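Long-range contacts in SusD superfamily protein (Bacteroides thetaiotaomicron, PDB 3MCX), which is of unknown function but, as a SusD-family outer-membrane protein of a gut bacterium, probably binds glycans for uptake: residues Y71-V76 with E440-S445; Q178-M183 with R210-M215; G216-A221 with G367-T372. All blocks are in the same frame, centred on the assembly; numbering follows the deposited sequence. Where two conformers were deposited one is given.

Contact 1. Residues Y71-V76 with E440-S445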
ATOM      1  N   TYR A  71      -4.678   1.631  15.098  1.00  5.96           N
ATOM      2  CA  TYR A  71      -4.985   2.234  13.804  1.00  5.51           C
ATOM      3  C   TYR A  71      -6.498   2.219  13.532  1.00  6.27           C
ATOM      4  O   TYR A  71      -7.122   3.248  13.217  1.00  6.54           O
ATOM      5  CB  TYR A  71      -4.295   1.497  12.696  1.00  6.30           C
ATOM      6  CG  TYR A  71      -2.784   1.578  12.650  1.00  6.22           C
ATOM      7  CD1 TYR A  71      -2.079   2.710  12.989  1.00  6.34           C
ATOM      8  CD2 TYR A  71      -2.066   0.524  12.141  1.00  7.63           C
ATOM      9  CE1 TYR A  71      -0.679   2.765  12.853  1.00  6.04           C
ATOM     10  CE2 TYR A  71      -0.659   0.565  12.000  1.00  6.71           C
ATOM     11  CZ  TYR A  71       0.015   1.679  12.340  1.00  6.74           C
ATOM     12  OH  TYR A  71       1.373   1.676  12.208  1.00  7.05           O
ATOM     13  N   TYR A  72      -7.069   1.039  13.619  1.00  6.35           N
ATOM     14  CA  TYR A  72      -8.499   0.825  13.337  1.00  5.64           C
ATOM     15  C   TYR A  72      -9.394   1.720  14.170  1.00  6.56           C
ATOM     16  O   TYR A  72     -10.414   2.217  13.673  1.00  6.99           O
ATOM     17  CB  TYR A  72      -8.787  -0.647  13.596  1.00  6.62           C
ATOM     18  CG  TYR A  72     -10.241  -1.074  13.613  1.00  5.82           C
ATOM     19  CD1 TYR A  72     -11.017  -1.068  12.458  1.00  6.10           C
ATOM     20  CD2 TYR A  72     -10.820  -1.507  14.775  1.00  5.33           C
ATOM     21  CE1 TYR A  72     -12.335  -1.489  12.501  1.00  6.15           C
ATOM     22  CE2 TYR A  72     -12.125  -1.955  14.818  1.00  6.89           C
ATOM     23  CZ  TYR A  72     -12.876  -1.942  13.685  1.00  6.03           C
ATOM     24  OH  TYR A  72     -14.181  -2.398  13.734  1.00  6.25           O
ATOM     25  N   GLU A  73      -9.052   1.904  15.446  1.00  5.36           N
ATOM     26  CA  GLU A  73      -9.820   2.702  16.399  1.00  5.41           C
ATOM     27  C   GLU A  73      -9.470   4.199  16.370  1.00  5.31           C
ATOM     28  O   GLU A  73     -10.056   4.975  17.117  1.00  5.61           O
ATOM     29  CB  GLU A  73      -9.587   2.165  17.818  1.00  6.03           C
ATOM     30  CG  GLU A  73     -10.108   0.740  17.974  1.00  6.62           C
ATOM     31  CD  GLU A  73      -9.629   0.039  19.229  1.00  6.99           C
ATOM     32  OE1 GLU A  73      -8.900   0.620  20.056  1.00  7.03           O
ATOM     33  OE2 GLU A  73     -10.009  -1.164  19.377  1.00  7.20           O
ATOM     34  N   TYR A  74      -8.487   4.591  15.551  1.00  5.97           N
ATOM     35  CA  TYR A  74      -8.092   6.016  15.465  1.00  5.94           C
ATOM     36  C   TYR A  74      -7.742   6.598  16.813  1.00  6.67           C
ATOM     37  O   TYR A  74      -8.030   7.750  17.135  1.00  6.44           O
ATOM     38  CB  TYR A  74      -9.185   6.826  14.740  1.00  5.63           C
ATOM     39  CG  TYR A  74      -9.192   6.623  13.231  1.00  6.05           C
ATOM     40  CD1 TYR A  74      -9.739   5.490  12.648  1.00  5.61           C
ATOM     41  CD2 TYR A  74      -8.711   7.613  12.398  1.00  7.70           C
ATOM     42  CE1 TYR A  74      -9.731   5.320  11.279  1.00  6.90           C
ATOM     43  CE2 TYR A  74      -8.720   7.460  11.048  1.00  6.28           C
ATOM     44  CZ  TYR A  74      -9.242   6.314  10.472  1.00  6.71           C
ATOM     45  OH  TYR A  74      -9.236   6.154   9.098  1.00  7.40           O
ATOM     46  N   ASN A  75      -7.055   5.810  17.634  1.00  5.40           N
ATOM     47  CA  ASN A  75      -6.655   6.265  18.955  1.00  5.81           C
ATOM     48  C   ASN A  75      -5.146   6.098  19.255  1.00  5.42           C
ATOM     49  O   ASN A  75      -4.705   6.376  20.366  1.00  6.47           O
ATOM     50  CB  ASN A  75      -7.514   5.630  20.050  1.00  5.56           C
ATOM     51  CG  ASN A  75      -7.404   4.135  20.096  1.00  5.47           C
ATOM     52  OD1 ASN A  75      -6.441   3.576  19.587  1.00  6.94           O
ATOM     53  ND2 ASN A  75      -8.407   3.478  20.670  1.00  6.36           N
ATOM     54  N   VAL A  76      -4.395   5.694  18.254  1.00  5.55           N
ATOM     55  CA  VAL A  76      -2.956   5.478  18.402  1.00  5.95           C
ATOM     56  C   VAL A  76      -2.241   6.746  18.896  1.00  5.91           C
ATOM     57  O   VAL A  76      -2.532   7.862  18.450  1.00  6.64           O
ATOM     58  CB  VAL A  76      -2.350   4.942  17.082  1.00  5.81           C
ATOM     59  CG1 VAL A  76      -2.464   5.971  15.923  1.00  7.34           C
ATOM     60  CG2 VAL A  76      -0.914   4.501  17.293  1.00  7.22           C
ATOM     61  N   GLU A 440     -16.893  -2.755  19.371  1.00  6.26           N
ATOM     62  CA  GLU A 440     -17.536  -1.756  20.210  1.00  6.94           C
ATOM     63  C   GLU A 440     -16.591  -0.615  20.573  1.00  6.63           C
ATOM     64  O   GLU A 440     -17.018   0.477  20.919  1.00  6.91           O
ATOM     65  CB  GLU A 440     -18.138  -2.376  21.474  1.00  7.77           C
ATOM     66  CG  GLU A 440     -19.333  -3.313  21.212  1.00 11.37           C
ATOM     67  CD  GLU A 440     -20.467  -2.658  20.439  1.00 18.78           C
ATOM     68  OE1 GLU A 440     -20.840  -1.528  20.815  1.00 17.44           O
ATOM     69  OE2 GLU A 440     -20.980  -3.295  19.473  1.00 21.90           O
ATOM     70  N   THR A 441     -15.295  -0.860  20.529  1.00  5.84           N
ATOM     71  CA  THR A 441     -14.338   0.207  20.799  1.00  6.32           C
ATOM     72  C   THR A 441     -14.466   1.406  19.854  1.00  7.52           C
ATOM     73  O   THR A 441     -14.038   2.511  20.215  1.00  7.44           O
ATOM     74  CB  THR A 441     -12.887  -0.319  20.697  1.00  6.81           C
ATOM     75  OG1 THR A 441     -12.729  -1.051  19.474  1.00  7.44           O
ATOM     76  CG2 THR A 441     -12.537  -1.194  21.912  1.00  6.09           C
ATOM     77  N   LEU A 442     -15.036   1.232  18.657  1.00  6.91           N
ATOM     78  CA  LEU A 442     -15.226   2.393  17.756  1.00  7.08           C
ATOM     79  C   LEU A 442     -16.188   3.422  18.361  1.00  8.02           C
ATOM     80  O   LEU A 442     -16.099   4.610  18.044  1.00  7.18           O
ATOM     81  CB  LEU A 442     -15.777   1.974  16.403  1.00  7.00           C
ATOM     82  CG  LEU A 442     -14.960   0.984  15.580  1.00  6.99           C
ATOM     83  CD1 LEU A 442     -15.494   0.857  14.156  1.00  7.16           C
ATOM     84  CD2 LEU A 442     -13.442   1.407  15.542  1.00  7.71           C
ATOM     85  N   LYS A 443     -17.126   3.004  19.200  1.00  7.41           N
ATOM     86  CA  LYS A 443     -18.015   3.943  19.887  1.00  8.54           C
ATOM     87  C   LYS A 443     -17.238   4.799  20.887  1.00  9.14           C
ATOM     88  O   LYS A 443     -17.270   6.011  20.790  1.00  8.69           O
ATOM     89  CB  LYS A 443     -19.182   3.211  20.566  1.00  9.04           C
ATOM     90  CG  LYS A 443     -20.078   2.590  19.522  1.00 11.91           C
ATOM     91  CD  LYS A 443     -21.274   1.799  20.052  1.00 15.84           C
ATOM     92  CE  LYS A 443     -22.041   1.150  18.877  1.00 17.52           C
ATOM     93  NZ  LYS A 443     -21.373  -0.030  18.192  1.00 19.35           N
ATOM     94  N   ALA A 444     -16.492   4.160  21.793  1.00 10.38           N
ATOM     95  CA  ALA A 444     -15.717   4.896  22.808  1.00 10.87           C
ATOM     96  C   ALA A 444     -14.631   5.765  22.168  1.00  9.84           C
ATOM     97  O   ALA A 444     -14.320   6.863  22.648  1.00 11.08           O
ATOM     98  CB  ALA A 444     -15.063   3.904  23.800  1.00 12.99           C
ATOM     99  N   SER A 445     -14.074   5.312  21.054  1.00  8.11           N
ATOM    100  CA  SER A 445     -12.999   6.065  20.387  0.50  8.41           C
ATOM    101  C   SER A 445     -13.510   7.034  19.314  1.00  8.16           C
ATOM    102  O   SER A 445     -12.728   7.662  18.610  1.00  8.14           O
ATOM    103  CB  SER A 445     -11.972   5.108  19.773  0.50  8.51           C
ATOM    104  OG  SER A 445     -11.327   4.324  20.763  0.50 10.72           O
TER
HETATM  105  O   HOH W   1     -10.110   8.326  18.923  1.00 13.15           O
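Thr441, in the short, weakly bonded helical turn of 440-445, sets its hydroxyl against the carboxylate of Glu73. OG1 stands between the backbone N and the carbonyl carbon (chi1 49°) and donates to Glu73 OE2 at 2.7 Å. It meets that oxygen from above the carboxylate plane. OE2 has a second partner in Thr61 OG1, so two hydroxyls grip one oxygen. The other oxygen, OE1, uses its anti lone pair to take an N-H from Asn75 ND2 at 3.0 Å. The carboxylate is thus held at both oxygens, which fixes its rotation at the end of an extended chain.

Leu442 follows and turns its branched end to Tyr72. The two side chains cross at about a right angle. CD2 lies over one ring face, 4.0 Å from the ring centroid, in a CH-pi contact offset toward the rim. CD1 reaches the phenol end, 3.5 Å from Tyr72 OH, which is itself hydrogen-bonded to His438 ND1 and Leu439 N.

The surface met here is the end of helix 69-72. Tyr74 leaves the helix with positive phi (55°) in a Schellman motif, and the chain turns there toward Asn75. This joins an N-terminal helix of the SusD fold to a loop-rich part near the C-terminus.

Ser445 ends the segment. Its CB packs on the carbonyl of Glu73, 3.3 Å from O. Its OG comes to 3.0 Å from Asn75 ND2. One water donates to both Tyr74 O and Ser445 O, at 2.7 Å from the latter, and bridges the two backbones.

Contact 2. Residues Q178-M183 with R210-M215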
ATOM      1  N   GLN A 178       9.190  16.043  -4.022  1.00  6.21           N
ATOM      2  CA  GLN A 178      10.425  15.229  -3.955  1.00  6.47           C
ATOM      3  C   GLN A 178      10.171  13.784  -4.385  1.00  6.56           C
ATOM      4  O   GLN A 178      11.034  13.205  -5.081  1.00  6.95           O
ATOM      5  CB  GLN A 178      11.031  15.288  -2.550  1.00  6.83           C
ATOM      6  CG  GLN A 178      12.389  14.636  -2.428  1.00  7.02           C
ATOM      7  CD  GLN A 178      13.435  15.335  -3.238  1.00  8.28           C
ATOM      8  OE1 GLN A 178      13.685  16.534  -3.062  1.00  9.55           O
ATOM      9  NE2 GLN A 178      14.084  14.592  -4.136  1.00 11.67           N
ATOM     10  N   VAL A 179       8.998  13.241  -4.013  1.00  6.10           N
ATOM     11  CA  VAL A 179       8.636  11.905  -4.434  1.00  6.86           C
ATOM     12  C   VAL A 179       8.596  11.805  -5.954  1.00  6.88           C
ATOM     13  O   VAL A 179       9.186  10.902  -6.561  1.00  6.61           O
ATOM     14  CB  VAL A 179       7.275  11.519  -3.893  1.00  6.72           C
ATOM     15  CG1 VAL A 179       6.786  10.191  -4.530  1.00  7.52           C
ATOM     16  CG2 VAL A 179       7.320  11.439  -2.338  1.00  7.47           C
ATOM     17  N   VAL A 180       7.862  12.741  -6.558  1.00  7.40           N
ATOM     18  CA  VAL A 180       7.713  12.794  -8.012  1.00  7.21           C
ATOM     19  C   VAL A 180       9.063  12.981  -8.701  1.00  7.33           C
ATOM     20  O   VAL A 180       9.365  12.304  -9.690  1.00  8.26           O
ATOM     21  CB  VAL A 180       6.705  13.896  -8.424  1.00  7.68           C
ATOM     22  CG1 VAL A 180       6.723  14.120  -9.950  1.00  7.06           C
ATOM     23  CG2 VAL A 180       5.254  13.492  -7.953  1.00  7.53           C
ATOM     24  N   SER A 181       9.892  13.860  -8.174  1.00  6.73           N
ATOM     25  CA  SER A 181      11.221  14.069  -8.723  0.50  6.72           C
ATOM     26  C   SER A 181      12.052  12.771  -8.719  1.00  6.71           C
ATOM     27  O   SER A 181      12.679  12.396  -9.729  1.00  6.83           O
ATOM     28  CB  SER A 181      11.935  15.143  -7.902  0.50  6.79           C
ATOM     29  OG  SER A 181      13.236  15.417  -8.387  0.50  8.27           O
ATOM     30  N   ASP A 182      12.100  12.110  -7.575  1.00  6.89           N
ATOM     31  CA  ASP A 182      12.897  10.883  -7.445  1.00  7.13           C
ATOM     32  C   ASP A 182      12.434   9.806  -8.416  1.00  7.72           C
ATOM     33  O   ASP A 182      13.231   9.203  -9.119  1.00  7.71           O
ATOM     34  CB  ASP A 182      12.854  10.351  -6.025  1.00  7.14           C
ATOM     35  CG  ASP A 182      13.662  11.192  -5.041  1.00  7.70           C
ATOM     36  OD1 ASP A 182      14.354  12.124  -5.457  1.00  9.92           O
ATOM     37  OD2 ASP A 182      13.611  10.851  -3.828  1.00  8.74           O
HETATM   38  N   MSE A 183      11.137   9.586  -8.487  1.00  7.48           N
HETATM   39  CA  MSE A 183      10.639   8.509  -9.345  1.00  7.71           C
HETATM   40  C   MSE A 183      10.816   8.870 -10.806  1.00  7.69           C
HETATM   41  O   MSE A 183      11.188   7.996 -11.614  1.00  8.97           O
HETATM   42  CB  MSE A 183       9.193   8.207  -9.046  1.00  7.20           C
HETATM   43  CG  MSE A 183       8.901   7.727  -7.639  1.00  8.49           C
HETATM   44 SE   MSE A 183       7.064   7.094  -7.520  0.75  7.39          SE
HETATM   45  CE  MSE A 183       7.154   6.490  -5.697  1.00  8.36           C
ATOM     46  N   ARG A 210      -0.146   6.075  -8.917  1.00  6.96           N
ATOM     47  CA  ARG A 210      -0.688   6.132  -7.580  1.00  7.31           C
ATOM     48  C   ARG A 210      -0.390   7.462  -6.929  1.00  7.49           C
ATOM     49  O   ARG A 210      -1.251   8.048  -6.303  1.00  7.78           O
ATOM     50  CB  ARG A 210      -0.106   4.974  -6.763  1.00  7.48           C
ATOM     51  CG  ARG A 210      -0.576   4.934  -5.302  1.00  7.35           C
ATOM     52  CD  ARG A 210       0.181   3.923  -4.482  1.00  7.45           C
ATOM     53  NE  ARG A 210      -0.083   2.546  -4.868  1.00  8.15           N
ATOM     54  CZ  ARG A 210       0.580   1.491  -4.393  1.00  8.77           C
ATOM     55  NH1 ARG A 210       1.586   1.650  -3.556  1.00  9.26           N
ATOM     56  NH2 ARG A 210       0.226   0.273  -4.750  1.00 10.15           N
ATOM     57  N   VAL A 211       0.873   7.898  -7.015  1.00  7.40           N
ATOM     58  CA  VAL A 211       1.256   9.170  -6.413  1.00  7.14           C
ATOM     59  C   VAL A 211       0.456  10.353  -6.987  1.00  7.19           C
ATOM     60  O   VAL A 211      -0.145  11.153  -6.245  1.00  7.69           O
ATOM     61  CB  VAL A 211       2.800   9.394  -6.521  1.00  7.52           C
ATOM     62  CG1 VAL A 211       3.199  10.786  -6.072  1.00  7.22           C
ATOM     63  CG2 VAL A 211       3.534   8.308  -5.754  1.00  7.78           C
ATOM     64  N   TYR A 212       0.473  10.482  -8.309  1.00  7.36           N
ATOM     65  CA  TYR A 212      -0.240  11.581  -8.971  1.00  7.13           C
ATOM     66  C   TYR A 212      -1.740  11.551  -8.657  1.00  8.08           C
ATOM     67  O   TYR A 212      -2.369  12.588  -8.442  1.00  7.89           O
ATOM     68  CB  TYR A 212      -0.016  11.491 -10.466  1.00  6.68           C
ATOM     69  CG  TYR A 212       1.317  11.991 -10.992  1.00  7.65           C
ATOM     70  CD1 TYR A 212       1.837  13.229 -10.614  1.00  7.88           C
ATOM     71  CD2 TYR A 212       2.047  11.224 -11.918  1.00  8.92           C
ATOM     72  CE1 TYR A 212       3.047  13.698 -11.152  1.00 10.43           C
ATOM     73  CE2 TYR A 212       3.239  11.695 -12.459  1.00  8.42           C
ATOM     74  CZ  TYR A 212       3.743  12.914 -12.070  1.00 10.52           C
ATOM     75  OH  TYR A 212       4.932  13.374 -12.622  1.00  9.98           O
ATOM     76  N   LEU A 213      -2.337  10.368  -8.640  1.00  7.51           N
ATOM     77  CA  LEU A 213      -3.777  10.248  -8.369  1.00  7.91           C
ATOM     78  C   LEU A 213      -4.090  10.854  -6.988  1.00  7.56           C
ATOM     79  O   LEU A 213      -5.060  11.591  -6.830  1.00  7.72           O
ATOM     80  CB  LEU A 213      -4.237   8.769  -8.448  1.00  7.87           C
ATOM     81  CG  LEU A 213      -5.739   8.503  -8.308  1.00  8.78           C
ATOM     82  CD1 LEU A 213      -6.626   9.218  -9.349  1.00 11.83           C
ATOM     83  CD2 LEU A 213      -5.966   6.984  -8.316  1.00 11.34           C
ATOM     84  N   ASN A 214      -3.259  10.560  -5.998  1.00  7.18           N
ATOM     85  CA  ASN A 214      -3.468  11.048  -4.611  1.00  7.62           C
ATOM     86  C   ASN A 214      -3.082  12.520  -4.462  1.00  8.23           C
ATOM     87  O   ASN A 214      -3.395  13.145  -3.455  1.00  7.60           O
ATOM     88  CB  ASN A 214      -2.753  10.131  -3.614  1.00  7.49           C
ATOM     89  CG  ASN A 214      -3.525   8.875  -3.373  1.00  7.87           C
ATOM     90  OD1 ASN A 214      -4.604   8.930  -2.751  1.00  8.55           O
ATOM     91  ND2 ASN A 214      -3.039   7.747  -3.919  1.00  8.41           N
HETATM   92  N   MSE A 215      -2.463  13.094  -5.489  1.00  8.13           N
HETATM   93  CA  MSE A 215      -2.273  14.551  -5.554  1.00  8.86           C
HETATM   94  C   MSE A 215      -3.407  15.229  -6.300  1.00  9.26           C
HETATM   95  O   MSE A 215      -3.410  16.476  -6.415  1.00 11.35           O
HETATM   96  CB  MSE A 215      -1.027  14.916  -6.335  1.00 10.66           C
HETATM   97  CG  MSE A 215       0.232  14.566  -5.730  1.00 11.07           C
HETATM   98 SE   MSE A 215       1.700  15.002  -6.938  0.75 10.15          SE
HETATM   99  CE  MSE A 215       1.851  16.509  -6.819  1.00  6.03           C
TER
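Val179, Val180 and Val211 share one rotamer, with CG1 anti to the backbone N (chi1 near 170°) and CG2 beside it. This puts a methyl of each into the interface between helix 172-186 and helix 201-214. Tyr212 has CG beside its backbone N (chi1 -78°), and its ring reaches across to the other helix. Met215 has CG beside its backbone N and runs straight on through chi2, which carries its selenium to Val180; the bend at chi3 turns only CE.

The short helical segments run nearly antiparallel, at 155°, with axes 10.8 Å apart. This is a pair of packed helices in a family of the TPR clan. Val211 sits in the middle. Its CG1 touches Val179 CG1 and Val180 CG2, each at 3.9 Å. Its CG2 meets the end of selenomethionine Met183 tip to tip, 4.1 Å from CE. Val180 fits between Val211, Tyr212 and Met215. Its CG1 lies 3.3 Å from Tyr212 OH, where the two side chains cross at about a right angle. Its CG2 lies 4.0 Å from the selenium of Met215. An alanine at Val180 would remove both methyls and would probably loosen the packing against Val211, Tyr212 and Met215 together.

Tyr176, on the same helix as Val180, also packs on Val211 and Met215. Buried charges lie to the sides: Asp182 pairs with Arg129, and Arg210 with Glu358. Across the contact itself, methyls, selenium and a phenol ring meet by van der Waals packing, so the fit depends on shape rather than on directed bonds.

Contact 3. Residues G216-A221 with G367-T372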
ATOM      1  N   GLY A 216      -4.339  14.460  -6.868  1.00  8.27           N
ATOM      2  CA  GLY A 216      -5.379  15.025  -7.720  1.00  8.84           C
ATOM      3  C   GLY A 216      -4.830  15.546  -9.048  1.00  7.81           C
ATOM      4  O   GLY A 216      -5.440  16.387  -9.699  1.00  7.94           O
ATOM      5  N   GLU A 217      -3.637  15.076  -9.413  1.00  7.95           N
ATOM      6  CA  GLU A 217      -2.985  15.391 -10.707  1.00  8.08           C
ATOM      7  C   GLU A 217      -3.459  14.359 -11.730  1.00  7.94           C
ATOM      8  O   GLU A 217      -2.721  13.420 -12.126  1.00  8.04           O
ATOM      9  CB  GLU A 217      -1.462  15.373 -10.595  1.00  8.79           C
ATOM     10  CG  GLU A 217      -0.916  16.569  -9.813  1.00 10.36           C
ATOM     11  CD  GLU A 217      -0.874  17.851 -10.595  1.00 13.54           C
ATOM     12  OE1 GLU A 217      -1.146  17.877 -11.835  1.00 13.05           O
ATOM     13  OE2 GLU A 217      -0.552  18.872  -9.948  1.00 16.75           O
ATOM     14  N   TYR A 218      -4.712  14.521 -12.139  1.00  8.52           N
ATOM     15  CA  TYR A 218      -5.389  13.450 -12.888  1.00  7.68           C
ATOM     16  C   TYR A 218      -4.786  13.195 -14.256  1.00  7.01           C
ATOM     17  O   TYR A 218      -4.620  12.029 -14.626  1.00  6.62           O
ATOM     18  CB  TYR A 218      -6.901  13.695 -12.979  1.00  7.25           C
ATOM     19  CG  TYR A 218      -7.541  13.874 -11.617  1.00 10.08           C
ATOM     20  CD1 TYR A 218      -7.516  12.853 -10.689  1.00 10.80           C
ATOM     21  CD2 TYR A 218      -8.162  15.068 -11.280  1.00 12.41           C
ATOM     22  CE1 TYR A 218      -8.101  13.035  -9.406  1.00 12.75           C
ATOM     23  CE2 TYR A 218      -8.733  15.259 -10.037  1.00 15.20           C
ATOM     24  CZ  TYR A 218      -8.697  14.265  -9.128  1.00 13.78           C
ATOM     25  OH  TYR A 218      -9.271  14.456  -7.873  1.00 21.77           O
ATOM     26  N   GLN A 219      -4.476  14.241 -15.030  1.00  6.62           N
ATOM     27  CA  GLN A 219      -3.840  14.014 -16.333  1.00  6.44           C
ATOM     28  C   GLN A 219      -2.482  13.286 -16.166  1.00  6.70           C
ATOM     29  O   GLN A 219      -2.183  12.369 -16.934  1.00  7.33           O
ATOM     30  CB  GLN A 219      -3.646  15.315 -17.087  1.00  6.99           C
ATOM     31  CG  GLN A 219      -3.124  15.117 -18.494  1.00  5.32           C
ATOM     32  CD  GLN A 219      -4.074  14.320 -19.373  1.00  6.00           C
ATOM     33  OE1 GLN A 219      -5.258  14.644 -19.484  1.00  7.75           O
ATOM     34  NE2 GLN A 219      -3.553  13.272 -20.011  1.00  8.20           N
ATOM     35  N   LYS A 220      -1.638  13.720 -15.223  1.00  7.58           N
ATOM     36  CA  LYS A 220      -0.343  13.049 -15.010  0.50  7.72           C
ATOM     37  C   LYS A 220      -0.528  11.602 -14.574  1.00  7.78           C
ATOM     38  O   LYS A 220       0.229  10.715 -14.984  1.00  7.22           O
ATOM     39  CB  LYS A 220       0.516  13.800 -13.992  0.50  7.68           C
ATOM     40  CG  LYS A 220       0.888  15.197 -14.452  0.50  9.40           C
ATOM     41  CD  LYS A 220       1.472  16.006 -13.338  0.50 11.02           C
ATOM     42  CE  LYS A 220       2.034  17.282 -13.871  0.50 12.76           C
ATOM     43  NZ  LYS A 220       3.097  17.013 -14.890  0.50 14.94           N
ATOM     44  N   ALA A 221      -1.515  11.355 -13.702  1.00  7.39           N
ATOM     45  CA  ALA A 221      -1.826   9.993 -13.287  1.00  6.58           C
ATOM     46  C   ALA A 221      -2.235   9.159 -14.494  1.00  6.70           C
ATOM     47  O   ALA A 221      -1.817   7.983 -14.631  1.00  7.53           O
ATOM     48  CB  ALA A 221      -2.928   9.980 -12.206  1.00  7.20           C
ATOM     49  N   GLY A 367      -9.271   9.320 -15.450  1.00  7.95           N
ATOM     50  CA  GLY A 367      -9.988   9.731 -16.643  1.00  7.52           C
ATOM     51  C   GLY A 367     -11.330  10.382 -16.319  1.00  7.34           C
ATOM     52  O   GLY A 367     -11.673  11.452 -16.816  1.00  7.87           O
ATOM     53  N   LEU A 368     -12.106   9.714 -15.471  1.00  6.90           N
ATOM     54  CA  LEU A 368     -13.400  10.236 -15.078  1.00  7.57           C
ATOM     55  C   LEU A 368     -13.248  11.596 -14.392  1.00  7.19           C
ATOM     56  O   LEU A 368     -13.955  12.516 -14.719  1.00  8.66           O
ATOM     57  CB  LEU A 368     -14.139   9.265 -14.171  1.00  8.04           C
ATOM     58  CG  LEU A 368     -15.574   9.672 -13.829  1.00 10.99           C
ATOM     59  CD1 LEU A 368     -16.448   9.743 -15.061  1.00 11.32           C
ATOM     60  CD2 LEU A 368     -16.150   8.690 -12.845  1.00 13.53           C
ATOM     61  N   LYS A 369     -12.281  11.707 -13.487  1.00  8.42           N
ATOM     62  CA  LYS A 369     -12.061  12.954 -12.745  1.00  8.50           C
ATOM     63  C   LYS A 369     -11.606  14.100 -13.642  1.00  8.59           C
ATOM     64  O   LYS A 369     -12.041  15.251 -13.462  1.00  9.36           O
ATOM     65  CB  LYS A 369     -11.078  12.741 -11.599  1.00  8.77           C
ATOM     66  CG  LYS A 369     -11.625  11.927 -10.416  1.00  8.86           C
ATOM     67  CD  LYS A 369     -12.807  12.586  -9.701  1.00 10.78           C
ATOM     68  CE  LYS A 369     -12.475  13.917  -9.060  1.00 13.00           C
ATOM     69  NZ  LYS A 369     -13.706  14.591  -8.505  1.00 13.19           N
ATOM     70  N   LYS A 370     -10.781  13.810 -14.649  1.00  8.09           N
ATOM     71  CA  LYS A 370     -10.263  14.894 -15.515  1.00  7.86           C
ATOM     72  C   LYS A 370     -11.255  15.305 -16.601  1.00  8.14           C
ATOM     73  O   LYS A 370     -11.159  16.387 -17.175  1.00  8.77           O
ATOM     74  CB  LYS A 370      -8.905  14.524 -16.114  1.00  7.34           C
ATOM     75  CG  LYS A 370      -8.947  13.553 -17.302  1.00  7.70           C
ATOM     76  CD  LYS A 370      -7.575  12.895 -17.535  1.00  6.55           C
ATOM     77  CE  LYS A 370      -7.507  12.133 -18.862  1.00  8.40           C
ATOM     78  NZ  LYS A 370      -7.431  12.985 -20.074  1.00  5.75           N
ATOM     79  N   GLY A 371     -12.226  14.435 -16.890  1.00  8.61           N
ATOM     80  CA  GLY A 371     -13.326  14.777 -17.788  1.00  8.45           C
ATOM     81  C   GLY A 371     -13.057  14.658 -19.276  1.00  8.08           C
ATOM     82  O   GLY A 371     -13.859  15.112 -20.088  1.00  8.92           O
ATOM     83  N   THR A 372     -11.916  14.071 -19.626  1.00  7.96           N
ATOM     84  CA  THR A 372     -11.570  13.756 -21.001  1.00  8.07           C
ATOM     85  C   THR A 372     -11.002  12.350 -21.051  1.00  7.57           C
ATOM     86  O   THR A 372     -10.641  11.798 -20.037  1.00  7.19           O
ATOM     87  CB  THR A 372     -10.559  14.746 -21.615  1.00  8.32           C
ATOM     88  OG1 THR A 372      -9.370  14.805 -20.836  1.00  9.27           O
ATOM     89  CG2 THR A 372     -11.183  16.163 -21.739  1.00  7.84           C
TER
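Two helix ends meet here in the helical scaffold of this SusD-family protein. Helix 218-231 begins at Tyr218, and helix 356-370 stops at Lys370. Glu217 is the N-cap residue of the first. Gly371 follows the second with positive phi.

The phenol ring of Tyr218 stands with one face to Lys369. CG of Tyr218 is anti to the carbonyl carbon (chi1 -55°). Lys369 CB lies almost exactly on the ring normal, 3.5 Å from the ring centroid, in a CH-pi contact. The lysine chain then bends at chi2 and chi3 and crosses the ring obliquely toward the phenol end. Its CE comes to 3.5 Å from Tyr218 OH. The aliphatic part of the lysine thus runs over the ring. On the opposite face the carbonyl oxygen of Gly216 lies 3.4 Å above the ring plane, offset toward the rim. The ring is held between a methylene and a backbone oxygen.

Lys370 takes the other side of the contact. Its CG stands in the crowded position between the backbone N and the carbonyl carbon (chi1 78°). From there the chain extends past Tyr218, with CB 3.8 Å from Tyr218 CB, and crosses Gln219 obliquely. Gln219 bends at chi2 and turns its amide to meet it. The amide nitrogen, NE2, is bonded to Asp223 OD1, which helps to set which end of the amide faces the lysine.

The ammonium has several partners. Asp373 OD2 forms a salt bridge with it, and Tyr222 gives a cation-pi contact. Thr372 OG1 accepts from NZ at 2.8 Å. Lys370 NZ also donates to Gln219 OE1 at 2.8 Å, in the carbonyl plane and on a lone pair, with a C=O...donor angle of 128°.

Contacts 2 and 3 are neighbours, with centres about 14 Å apart. They follow each other along the chain. Helix 201-214 serves contact 2, and helix 218-231, next in sequence, serves contact 3. They touch where Tyr212 packs on Lys220 and Ala221, and Tyr212 O probably accepts a hydrogen bond from Glu217 N. Together they connect helices 172-186, 201-214, 218-231 and 356-370 in a continuous series of contacts. Contact 1 lies apart, its centre about 31 Å from that of contact 2 and 34 Å from that of contact 3. Its segments enclose both along the chain, so it joins early and late parts of the protein.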